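Long-range contacts in beta-2-microglobulin (Ctenopharyngodon idella, PDB 6LBE), which probably pairs, as the light chain, with a bony fish MHC class I heavy chain and so takes part in peptide presentation: residues Leu40-Val45 / Glu77-Arg82; Pro6-Tyr11 / Lys91-Glu96. All blocks are in the same frame, centred on the assembly; numbering follows the deposited sequence.

Contact 1 (Leu40-Val45 / Glu77-Arg82)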
# COMPACT_ATOMS: atom_id res chain seq x y z
N LEU B 40 2.87 6.90 17.32
CA LEU B 40 2.57 5.80 18.21
C LEU B 40 3.05 6.15 19.61
O LEU B 40 4.18 6.63 19.78
CB LEU B 40 3.24 4.50 17.72
CG LEU B 40 2.67 3.96 16.40
CD1 LEU B 40 3.45 2.74 15.93
CD2 LEU B 40 1.18 3.65 16.50
N LEU B 41 2.20 5.90 20.61
CA LEU B 41 2.50 6.29 21.99
C LEU B 41 2.25 5.13 22.95
O LEU B 41 1.44 4.24 22.68
CB LEU B 41 1.69 7.50 22.41
CG LEU B 41 1.74 8.70 21.46
CD1 LEU B 41 0.62 8.64 20.44
CD2 LEU B 41 1.69 10.02 22.24
N LYS B 42 2.97 5.16 24.07
CA LYS B 42 2.74 4.28 25.21
C LYS B 42 2.30 5.15 26.38
O LYS B 42 3.09 5.95 26.88
CB LYS B 42 3.98 3.47 25.58
CG LYS B 42 3.84 2.71 26.89
CD LYS B 42 4.94 1.66 27.07
CE LYS B 42 6.24 2.27 27.59
NZ LYS B 42 6.32 2.33 29.08
N ASN B 43 1.04 5.01 26.78
CA ASN B 43 0.47 5.81 27.86
C ASN B 43 0.63 7.30 27.57
O ASN B 43 0.99 8.09 28.44
CB ASN B 43 1.09 5.45 29.21
CG ASN B 43 0.79 4.03 29.64
OD1 ASN B 43 -0.33 3.53 29.49
ND2 ASN B 43 1.80 3.36 30.19
N GLY B 44 0.36 7.69 26.34
CA GLY B 44 0.43 9.08 25.95
C GLY B 44 1.82 9.61 25.71
O GLY B 44 1.97 10.81 25.45
N VAL B 45 2.85 8.77 25.79
CA VAL B 45 4.23 9.20 25.57
C VAL B 45 4.73 8.55 24.30
O VAL B 45 4.72 7.32 24.19
CB VAL B 45 5.14 8.83 26.74
CG1 VAL B 45 6.59 9.06 26.34
CG2 VAL B 45 4.75 9.63 27.98
N GLU B 77 -0.90 -1.29 30.24
CA GLU B 77 -0.32 -0.31 29.34
C GLU B 77 -1.31 0.03 28.24
O GLU B 77 -2.04 -0.84 27.75
CB GLU B 77 1.00 -0.81 28.76
CG GLU B 77 2.17 -0.74 29.72
CD GLU B 77 3.41 -1.46 29.21
OE1 GLU B 77 3.27 -2.38 28.36
OE2 GLU B 77 4.52 -1.12 29.65
N GLU B 78 -1.37 1.30 27.87
CA GLU B 78 -2.30 1.76 26.84
C GLU B 78 -1.46 2.21 25.65
O GLU B 78 -0.69 3.18 25.75
CB GLU B 78 -3.23 2.85 27.37
CG GLU B 78 -4.03 3.59 26.29
CD GLU B 78 -5.46 3.96 26.74
OE1 GLU B 78 -5.73 5.14 27.05
OE2 GLU B 78 -6.32 3.06 26.79
N TYR B 79 -1.58 1.48 24.55
CA TYR B 79 -0.88 1.80 23.31
C TYR B 79 -1.84 2.47 22.35
O TYR B 79 -3.02 2.11 22.26
CB TYR B 79 -0.26 0.55 22.68
CG TYR B 79 0.92 0.09 23.49
CD1 TYR B 79 2.14 0.76 23.42
CD2 TYR B 79 0.80 -0.97 24.37
CE1 TYR B 79 3.22 0.36 24.18
CE2 TYR B 79 1.87 -1.37 25.14
CZ TYR B 79 3.08 -0.70 25.04
OH TYR B 79 4.14 -1.12 25.79
N THR B 80 -1.32 3.44 21.62
CA THR B 80 -2.16 4.43 20.97
C THR B 80 -1.51 4.85 19.67
O THR B 80 -0.29 4.99 19.59
CB THR B 80 -2.40 5.62 21.93
OG1 THR B 80 -3.43 5.27 22.87
CG2 THR B 80 -2.79 6.87 21.21
N CYS B 81 -2.33 5.00 18.65
CA CYS B 81 -1.95 5.68 17.44
C CYS B 81 -2.72 6.98 17.39
O CYS B 81 -3.95 6.97 17.55
CB CYS B 81 -2.25 4.81 16.22
SG CYS B 81 -1.72 5.59 14.71
N ARG B 82 -2.01 8.09 17.22
CA ARG B 82 -2.61 9.42 17.12
C ARG B 82 -2.39 9.96 15.72
O ARG B 82 -1.25 10.02 15.24
CB ARG B 82 -2.00 10.38 18.13
CG ARG B 82 -2.49 10.21 19.56
CD ARG B 82 -1.88 11.29 20.44
NE ARG B 82 -2.11 11.04 21.85
CZ ARG B 82 -1.66 11.86 22.81
NH1 ARG B 82 -0.97 12.94 22.46
NH2 ARG B 82 -1.88 11.60 24.09
O HOH W 1 -1.15 5.84 24.78
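Leu41 and Thr80 pair through their backbones: Leu41 N donates to Thr80 O at 2.8 Å, and Thr80 N returns a more bent bond to Leu41 O (138° at the hydrogen). On the face of Leu41 and Thr80, Leu41 crosses Arg82 at about a right angle. Leu41 CD1 rests 3.6 Å from Arg82 CG, and CD2 lies over the centre of one guanidinium face. On the other face, the Lys42 chain runs beside the Tyr79 ring, pointing the same way, with Lys42 CB 3.5 Å from Tyr79 CE1. Lys42 CG is anti to the backbone N (chi1 171°), and bends at chi3 and chi4 turn Lys42 NZ to a long salt bridge with Glu77 OE2, 3.9 Å away. Glu77 OE1 accepts from Gln74 N. Leu40 CD2 packs on Cys81 CB at 3.6 Å; Cys81 is disulfide-bonded to Cys26. Past the strand end, Asn43 N gives a nearly straight bond to Glu78 O (2.7 Å). Asn43 OD1 accepts a bond from Glu78 N, which sits above the Asn43 amide plane. Strands 36-42 and 79-85 pair antiparallel in one sheet of an immunoglobulin C1-set sandwich; the type I' turn Lys42-Val45 leads the first on to strand 45-46.

Contact 2 (Pro6-Tyr11 / Lys91-Glu96)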
# COMPACT_ATOMS: atom_id res chain seq x y z
N PRO B 6 -9.26 10.16 7.44
CA PRO B 6 -8.42 8.96 7.52
C PRO B 6 -9.14 7.81 8.19
O PRO B 6 -9.74 7.96 9.27
CB PRO B 6 -7.21 9.43 8.34
CG PRO B 6 -7.74 10.56 9.17
CD PRO B 6 -8.75 11.26 8.28
N LYS B 7 -9.10 6.65 7.53
CA LYS B 7 -9.36 5.36 8.16
C LYS B 7 -8.10 4.90 8.87
O LYS B 7 -7.01 5.00 8.31
CB LYS B 7 -9.79 4.35 7.11
CG LYS B 7 -9.99 2.94 7.58
CD LYS B 7 -10.88 2.22 6.58
CE LYS B 7 -10.49 0.77 6.36
NZ LYS B 7 -11.00 0.38 5.02
N VAL B 8 -8.22 4.45 10.12
CA VAL B 8 -7.04 4.16 10.93
C VAL B 8 -7.17 2.79 11.57
O VAL B 8 -8.22 2.46 12.15
CB VAL B 8 -6.80 5.25 12.00
CG1 VAL B 8 -5.79 4.81 13.01
CG2 VAL B 8 -6.31 6.51 11.33
N GLN B 9 -6.13 1.97 11.45
CA GLN B 9 -6.12 0.61 11.97
C GLN B 9 -4.85 0.37 12.77
O GLN B 9 -3.75 0.48 12.22
CB GLN B 9 -6.24 -0.41 10.84
CG GLN B 9 -7.64 -0.49 10.28
CD GLN B 9 -7.72 -1.30 9.00
OE1 GLN B 9 -7.53 -0.76 7.90
NE2 GLN B 9 -8.01 -2.58 9.13
N VAL B 10 -5.01 0.07 14.06
CA VAL B 10 -3.90 -0.22 14.97
C VAL B 10 -3.90 -1.71 15.26
O VAL B 10 -4.91 -2.27 15.70
CB VAL B 10 -4.02 0.58 16.28
CG1 VAL B 10 -2.67 0.69 16.96
CG2 VAL B 10 -4.66 1.94 16.03
N TYR B 11 -2.75 -2.35 15.05
CA TYR B 11 -2.62 -3.78 15.30
C TYR B 11 -1.16 -4.09 15.58
O TYR B 11 -0.27 -3.26 15.38
CB TYR B 11 -3.12 -4.61 14.12
CG TYR B 11 -2.57 -4.21 12.77
CD1 TYR B 11 -3.14 -3.16 12.05
CD2 TYR B 11 -1.49 -4.87 12.20
CE1 TYR B 11 -2.66 -2.79 10.80
CE2 TYR B 11 -0.98 -4.51 10.96
CZ TYR B 11 -1.58 -3.47 10.26
OH TYR B 11 -1.11 -3.10 9.02
N LYS B 91 -6.58 12.93 16.35
CA LYS B 91 -7.47 11.85 16.74
C LYS B 91 -6.67 10.62 17.15
O LYS B 91 -5.66 10.28 16.53
CB LYS B 91 -8.46 11.56 15.61
CG LYS B 91 -9.28 12.82 15.29
CD LYS B 91 -10.30 12.65 14.16
CE LYS B 91 -11.59 11.98 14.66
NZ LYS B 91 -11.40 10.57 15.19
N SER B 92 -7.11 9.99 18.24
CA SER B 92 -6.37 8.94 18.91
C SER B 92 -7.13 7.62 18.85
O SER B 92 -8.34 7.59 19.06
CB SER B 92 -6.10 9.32 20.36
OG SER B 92 -5.80 8.18 21.15
N TYR B 93 -6.41 6.54 18.58
CA TYR B 93 -6.98 5.22 18.34
C TYR B 93 -6.19 4.22 19.17
O TYR B 93 -4.97 4.15 19.05
CB TYR B 93 -6.91 4.84 16.85
CG TYR B 93 -7.60 5.82 15.94
CD1 TYR B 93 -6.97 7.00 15.53
CD2 TYR B 93 -8.89 5.58 15.49
CE1 TYR B 93 -7.61 7.91 14.70
CE2 TYR B 93 -9.53 6.47 14.65
CZ TYR B 93 -8.89 7.63 14.27
OH TYR B 93 -9.54 8.51 13.44
N THR B 94 -6.89 3.45 20.00
CA THR B 94 -6.27 2.63 21.04
C THR B 94 -6.06 1.19 20.56
O THR B 94 -6.99 0.53 20.09
CB THR B 94 -7.12 2.64 22.30
OG1 THR B 94 -7.34 4.00 22.71
CG2 THR B 94 -6.41 1.90 23.42
N TRP B 95 -4.83 0.71 20.68
CA TRP B 95 -4.57 -0.66 20.28
C TRP B 95 -5.31 -1.63 21.20
O TRP B 95 -5.16 -1.58 22.43
CB TRP B 95 -3.08 -0.94 20.29
CG TRP B 95 -2.74 -2.37 19.99
CD1 TRP B 95 -2.81 -3.00 18.77
CD2 TRP B 95 -2.27 -3.35 20.93
NE1 TRP B 95 -2.42 -4.31 18.90
CE2 TRP B 95 -2.08 -4.55 20.21
CE3 TRP B 95 -2.00 -3.32 22.30
CZ2 TRP B 95 -1.62 -5.72 20.83
CZ3 TRP B 95 -1.55 -4.47 22.90
CH2 TRP B 95 -1.37 -5.66 22.17
N GLU B 96 -6.11 -2.51 20.59
CA GLU B 96 -6.82 -3.55 21.30
C GLU B 96 -6.28 -4.91 20.88
O GLU B 96 -6.45 -5.30 19.71
CB GLU B 96 -8.31 -3.45 21.04
CG GLU B 96 -8.95 -2.19 21.53
CD GLU B 96 -8.90 -2.03 23.04
OE1 GLU B 96 -8.51 -2.99 23.75
OE2 GLU B 96 -9.28 -0.93 23.52
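Val8 lies over one face of the Tyr93 ring. Val8 CB stands 3.7 Å from the Tyr93 ring centroid and only 5° off the ring normal, a CH-pi contact centred on the ring. Val8 CG1, anti to the backbone N (chi1 167°), reaches over the inner part of the ring, 3.5 Å from Tyr93 CD1. The other methyl, CG2, lies nearer Tyr93 CE1. At the far end of the ring, Lys91 NZ donates to Tyr93 OH at 3.3 Å. Val10 continues the apolar contact with its two methyls divided. Val10 CG2 meets Tyr93 CB at 3.8 Å, while Val10 CG1 meets Trp95 CB at 3.7 Å. The indole of Trp95 then passes close to the backbone of Tyr11, with Trp95 NE1 3.6 Å from Tyr11 C. Tyr11 itself points away, and its OH is hydrogen-bonded to the backbone of another protein chain. The contact is therefore side-chain packing between facing sheets of the immunoglobulin sandwich. Within this chain, strand 7-12 is an edge strand of one sheet and pairs with strand 22-29. Strand 91-94 is an edge strand of the other and pairs with strand 79-85, whose Val83 and Cys81 also touch Val8 and Val10. Trp95 reaches Leu24 on strand 22-29 and meets the Phe71 ring edge-to-face.

From the N terminus, the chain first enters contact 2 at Pro6-Tyr11. It then runs through strand 22-29 and reaches contact 1 at Leu40-Val45. Strands 51-57 and 63-71 follow before Glu77-Arg82 closes contact 1. Lys91-Glu96 then closes contact 2, so the loop of contact 1 is nested inside that of contact 2. Contact 1 joins two neighbouring strands of a single sheet, whereas contact 2 bridges the two sheets, joining the first strand of the chain to the last. Their centres are about 10 Å apart. They meet where strand 79-85 borders strand 91-94, with probable backbone hydrogen bonds of Cys81 to Tyr93 and of Tyr79 to Trp95.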